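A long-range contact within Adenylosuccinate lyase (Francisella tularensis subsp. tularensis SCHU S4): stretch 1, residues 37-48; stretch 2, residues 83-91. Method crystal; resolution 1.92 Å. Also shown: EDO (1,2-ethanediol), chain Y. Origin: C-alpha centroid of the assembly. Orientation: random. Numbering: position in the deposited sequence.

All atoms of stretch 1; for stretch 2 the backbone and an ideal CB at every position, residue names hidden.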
# COMPACT_ATOMS: atom_id res chain seq x y z
N ARG B 37 -30.47 10.59 -36.61
CA ARG B 37 -29.93 9.95 -37.81
C ARG B 37 -30.84 8.84 -38.30
O ARG B 37 -31.87 9.10 -38.93
CB ARG B 37 -28.52 9.41 -37.55
CG ARG B 37 -27.55 10.46 -37.04
CD ARG B 37 -26.20 10.34 -37.73
NE ARG B 37 -25.22 9.67 -36.89
CZ ARG B 37 -24.46 8.65 -37.29
NH1 ARG B 37 -23.60 8.10 -36.45
NH2 ARG B 37 -24.57 8.19 -38.53
N MET B 38 -30.47 7.60 -38.01
CA MET B 38 -31.03 6.45 -38.72
C MET B 38 -32.15 5.78 -37.93
O MET B 38 -32.89 4.96 -38.47
CB MET B 38 -29.93 5.43 -39.04
CG MET B 38 -29.47 4.62 -37.84
SD MET B 38 -28.28 5.52 -36.83
CE MET B 38 -26.88 5.61 -37.94
N VAL B 39 -32.28 6.14 -36.66
CA VAL B 39 -33.29 5.53 -35.79
C VAL B 39 -34.61 6.28 -35.87
O VAL B 39 -34.65 7.50 -35.71
CB VAL B 39 -32.82 5.48 -34.33
CG1 VAL B 39 -33.80 4.67 -33.49
CG2 VAL B 39 -31.42 4.91 -34.23
N PRO B 40 -35.69 5.55 -36.11
CA PRO B 40 -37.02 6.16 -36.21
C PRO B 40 -37.35 6.93 -34.94
O PRO B 40 -37.08 6.43 -33.84
CB PRO B 40 -37.95 4.95 -36.34
CG PRO B 40 -37.10 3.90 -36.99
CD PRO B 40 -35.72 4.10 -36.41
N LYS B 41 -37.90 8.14 -35.08
CA LYS B 41 -38.26 8.95 -33.92
C LYS B 41 -39.23 8.20 -33.02
O LYS B 41 -40.15 7.54 -33.51
CB LYS B 41 -38.91 10.26 -34.36
CG LYS B 41 -38.06 11.11 -35.29
CD LYS B 41 -36.81 11.61 -34.60
CE LYS B 41 -36.02 12.57 -35.49
NZ LYS B 41 -34.90 13.22 -34.75
N GLY B 42 -39.01 8.27 -31.71
CA GLY B 42 -39.89 7.63 -30.75
C GLY B 42 -39.42 6.28 -30.23
O GLY B 42 -39.97 5.76 -29.26
N THR B 43 -38.38 5.72 -30.85
CA THR B 43 -37.93 4.37 -30.52
C THR B 43 -37.43 4.26 -29.08
O THR B 43 -37.84 3.37 -28.34
CB THR B 43 -36.84 3.89 -31.49
OG1 THR B 43 -37.36 3.88 -32.83
CG2 THR B 43 -36.39 2.49 -31.13
N ALA B 44 -36.55 5.17 -28.69
CA ALA B 44 -36.01 5.17 -27.33
C ALA B 44 -37.12 5.35 -26.29
O ALA B 44 -37.11 4.71 -25.24
CB ALA B 44 -34.95 6.26 -27.18
N ALA B 45 -38.08 6.22 -26.58
CA ALA B 45 -39.16 6.48 -25.63
C ALA B 45 -40.05 5.25 -25.47
O ALA B 45 -40.57 4.97 -24.38
CB ALA B 45 -39.97 7.68 -26.06
N GLU B 46 -40.24 4.52 -26.57
CA GLU B 46 -41.04 3.30 -26.57
C GLU B 46 -40.42 2.25 -25.65
O GLU B 46 -41.10 1.65 -24.80
CB GLU B 46 -41.14 2.76 -27.99
CG GLU B 46 -41.79 1.39 -28.11
CD GLU B 46 -43.30 1.46 -28.14
OE1 GLU B 46 -43.85 2.57 -27.99
OE2 GLU B 46 -43.95 0.39 -28.31
N ILE B 47 -39.12 2.03 -25.81
CA ILE B 47 -38.40 1.04 -25.02
C ILE B 47 -38.32 1.48 -23.56
O ILE B 47 -38.49 0.66 -22.64
CB ILE B 47 -36.99 0.79 -25.61
CG1 ILE B 47 -37.11 0.20 -27.02
CG2 ILE B 47 -36.18 -0.13 -24.70
CD1 ILE B 47 -35.77 -0.02 -27.72
N ARG B 48 -38.08 2.77 -23.34
CA ARG B 48 -38.02 3.33 -21.99
C ARG B 48 -39.29 3.03 -21.19
O ARG B 48 -39.22 2.72 -20.01
CB ARG B 48 -37.79 4.85 -22.07
CG ARG B 48 -37.66 5.55 -20.72
CD ARG B 48 -37.22 7.02 -20.89
NE ARG B 48 -35.88 7.16 -21.46
CZ ARG B 48 -35.61 7.68 -22.66
NH1 ARG B 48 -36.59 8.14 -23.43
NH2 ARG B 48 -34.36 7.77 -23.09
N UNK B 83 -38.03 -5.45 -35.05
CA UNK B 83 -37.98 -4.09 -35.58
C UNK B 83 -37.63 -3.05 -34.51
O UNK B 83 -36.68 -2.27 -34.67
CB UNK B 83 -39.32 -3.74 -36.22
N UNK B 84 -38.39 -3.04 -33.42
CA UNK B 84 -38.18 -2.07 -32.35
C UNK B 84 -36.79 -2.17 -31.72
O UNK B 84 -36.18 -1.15 -31.39
CB UNK B 84 -39.25 -2.26 -31.27
N UNK B 85 -36.28 -3.39 -31.57
CA UNK B 85 -34.99 -3.57 -30.93
C UNK B 85 -33.83 -3.48 -31.90
O UNK B 85 -32.68 -3.67 -31.51
CB UNK B 85 -34.95 -4.92 -30.21
N UNK B 86 -34.13 -3.16 -33.16
CA UNK B 86 -33.10 -3.17 -34.21
C UNK B 86 -31.86 -2.32 -33.93
O UNK B 86 -30.73 -2.75 -34.17
CB UNK B 86 -33.73 -2.69 -35.52
N UNK B 87 -32.07 -1.10 -33.43
CA UNK B 87 -30.96 -0.19 -33.25
C UNK B 87 -30.49 -0.14 -31.80
O UNK B 87 -29.69 0.71 -31.42
CB UNK B 87 -31.35 1.21 -33.72
N UNK B 88 -30.99 -1.07 -30.99
CA UNK B 88 -30.53 -1.16 -29.61
C UNK B 88 -29.06 -1.56 -29.63
O UNK B 88 -28.67 -2.50 -30.35
CB UNK B 88 -31.37 -2.16 -28.81
N UNK B 89 -28.24 -0.83 -28.89
CA UNK B 89 -26.80 -1.08 -28.82
C UNK B 89 -26.15 -1.00 -30.20
O UNK B 89 -25.46 -1.92 -30.64
CB UNK B 89 -26.53 -2.45 -28.20
N UNK B 90 -26.37 0.11 -30.89
CA UNK B 90 -25.86 0.28 -32.23
C UNK B 90 -24.65 1.21 -32.18
O UNK B 90 -24.71 2.28 -31.58
CB UNK B 90 -26.94 0.83 -33.16
N UNK B 91 -23.54 0.78 -32.78
CA UNK B 91 -22.36 1.62 -32.90
C UNK B 91 -21.47 1.69 -31.66
O UNK B 91 -20.26 1.91 -31.77
CB UNK B 91 -22.80 3.04 -33.27
C1 EDO Y . -32.80 13.42 -39.41
O1 EDO Y . -33.66 12.66 -38.55
C2 EDO Y . -32.01 12.48 -40.30
O2 EDO Y . -32.90 11.55 -40.94

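At position 83 the CA-to-CB bond runs sideways to stretch 1, and nothing of that stretch lies within 5.5 Å of the ideal CB. Many residues would fit, polar ones included. The deposited residue is Glu83, whose carbonyl O accepts a hydrogen bond from the backbone N of residue 86 (3.1 Å), closing a type I turn.

Position 84 also points sideways, but its ideal CB lies 5.4 Å from Ile47 CG1 and 5.5 Å from Glu46 CG. That gap suits a small or medium side chain with a methyl to offer: valine, threonine or isoleucine. It is Thr84. Its CG2 rests 3.9 Å from Ile47 CG1 and 4.4 Å from Glu46 CG, so the methyl meets the aliphatic parts of both helical residues. The backbone shares in the contact, with Thr84 O 3.7 Å from Thr43 CG2.

Position 85 points away from stretch 1, and there is room for a CB, so the surroundings on this side do not demand glycine. Gly85 is found there; its O accepts a hydrogen bond from the N of residue 88 (3.1 Å) in a second type I turn. Position 86, sideways and out of contact, would tolerate many side chains; Lys86 extends with all its chi angles t, and its NZ is hydrogen-bonded elsewhere in the structure.

Position 87 points toward stretch 1, its ideal CB 3.7 Å from Val39 CG2. Met38, Val39 and Pro40 offer an apolar surface, favouring a large hydrophobic residue, whether leucine, methionine or an aromatic. Phe87 reaches across all three: CE2 lies 3.5 Å from Met38 CG, CB 3.7 Å from Val39 CG2, and CE1 4.0 Å from Pro40 CD. The flat ring spreads one side chain over several neighbours without needing a polar partner.

Position 88 starts sideways, with the ideal CB 5.0 Å from Ile47 CD1; a long apolar chain could close that distance. Phe88 does so at its ring, CD1 coming 4.2 Å from Ile47 CD1.

Position 89 is out of reach, so stretch 1 sets no preference. It is His89, hydrogen-bonded through ND1 elsewhere in the structure.

Position 90 points toward stretch 1 but has nothing within 5.5 Å of its ideal CB; a long apolar or aromatic side chain could reach the end of Met38. Phe90 brings CE1 to 3.8 Å from Met38 CE, while Met38 SD lies 4.9 Å from the centroid of the Phe90 ring, an oblique sulfur-aromatic contact.

At position 91, a phi of 81° favours glycine, and Gly91 is found.

Stretch 2 83-91: ETGKFFHFG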
# COMPACT_ATOMS: atom_id res chain seq x y z
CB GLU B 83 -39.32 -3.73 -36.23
CG GLU B 83 -39.34 -2.36 -36.90
CD GLU B 83 -38.71 -2.37 -38.28
OE1 GLU B 83 -38.84 -3.39 -38.99
OE2 GLU B 83 -38.08 -1.35 -38.66
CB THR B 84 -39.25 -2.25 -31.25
OG1 THR B 84 -40.54 -1.93 -31.79
CG2 THR B 84 -38.96 -1.33 -30.07
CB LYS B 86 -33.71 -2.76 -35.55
CG LYS B 86 -32.69 -2.74 -36.66
CD LYS B 86 -33.33 -2.72 -38.04
CE LYS B 86 -32.27 -2.92 -39.09
NZ LYS B 86 -32.79 -2.95 -40.49
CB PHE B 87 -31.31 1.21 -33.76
CG PHE B 87 -31.42 1.28 -35.26
CD1 PHE B 87 -32.66 1.42 -35.88
CD2 PHE B 87 -30.29 1.18 -36.05
CE1 PHE B 87 -32.76 1.48 -37.26
CE2 PHE B 87 -30.38 1.24 -37.43
CZ PHE B 87 -31.62 1.39 -38.04
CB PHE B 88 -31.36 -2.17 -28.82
CG PHE B 88 -31.21 -2.03 -27.33
CD1 PHE B 88 -31.88 -1.03 -26.64
CD2 PHE B 88 -30.38 -2.89 -26.61
CE1 PHE B 88 -31.74 -0.89 -25.27
CE2 PHE B 88 -30.24 -2.76 -25.23
CZ PHE B 88 -30.92 -1.75 -24.56
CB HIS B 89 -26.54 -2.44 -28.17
CG HIS B 89 -25.15 -2.59 -27.64
ND1 HIS B 89 -24.78 -2.18 -26.38
CD2 HIS B 89 -24.03 -3.11 -28.20
CE1 HIS B 89 -23.50 -2.44 -26.18
NE2 HIS B 89 -23.02 -3.01 -27.28
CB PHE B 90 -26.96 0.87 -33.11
CG PHE B 90 -26.58 1.02 -34.55
CD1 PHE B 90 -26.07 2.22 -35.03
CD2 PHE B 90 -26.77 -0.03 -35.44
CE1 PHE B 90 -25.74 2.37 -36.36
CE2 PHE B 90 -26.44 0.12 -36.78
CZ PHE B 90 -25.92 1.32 -37.24
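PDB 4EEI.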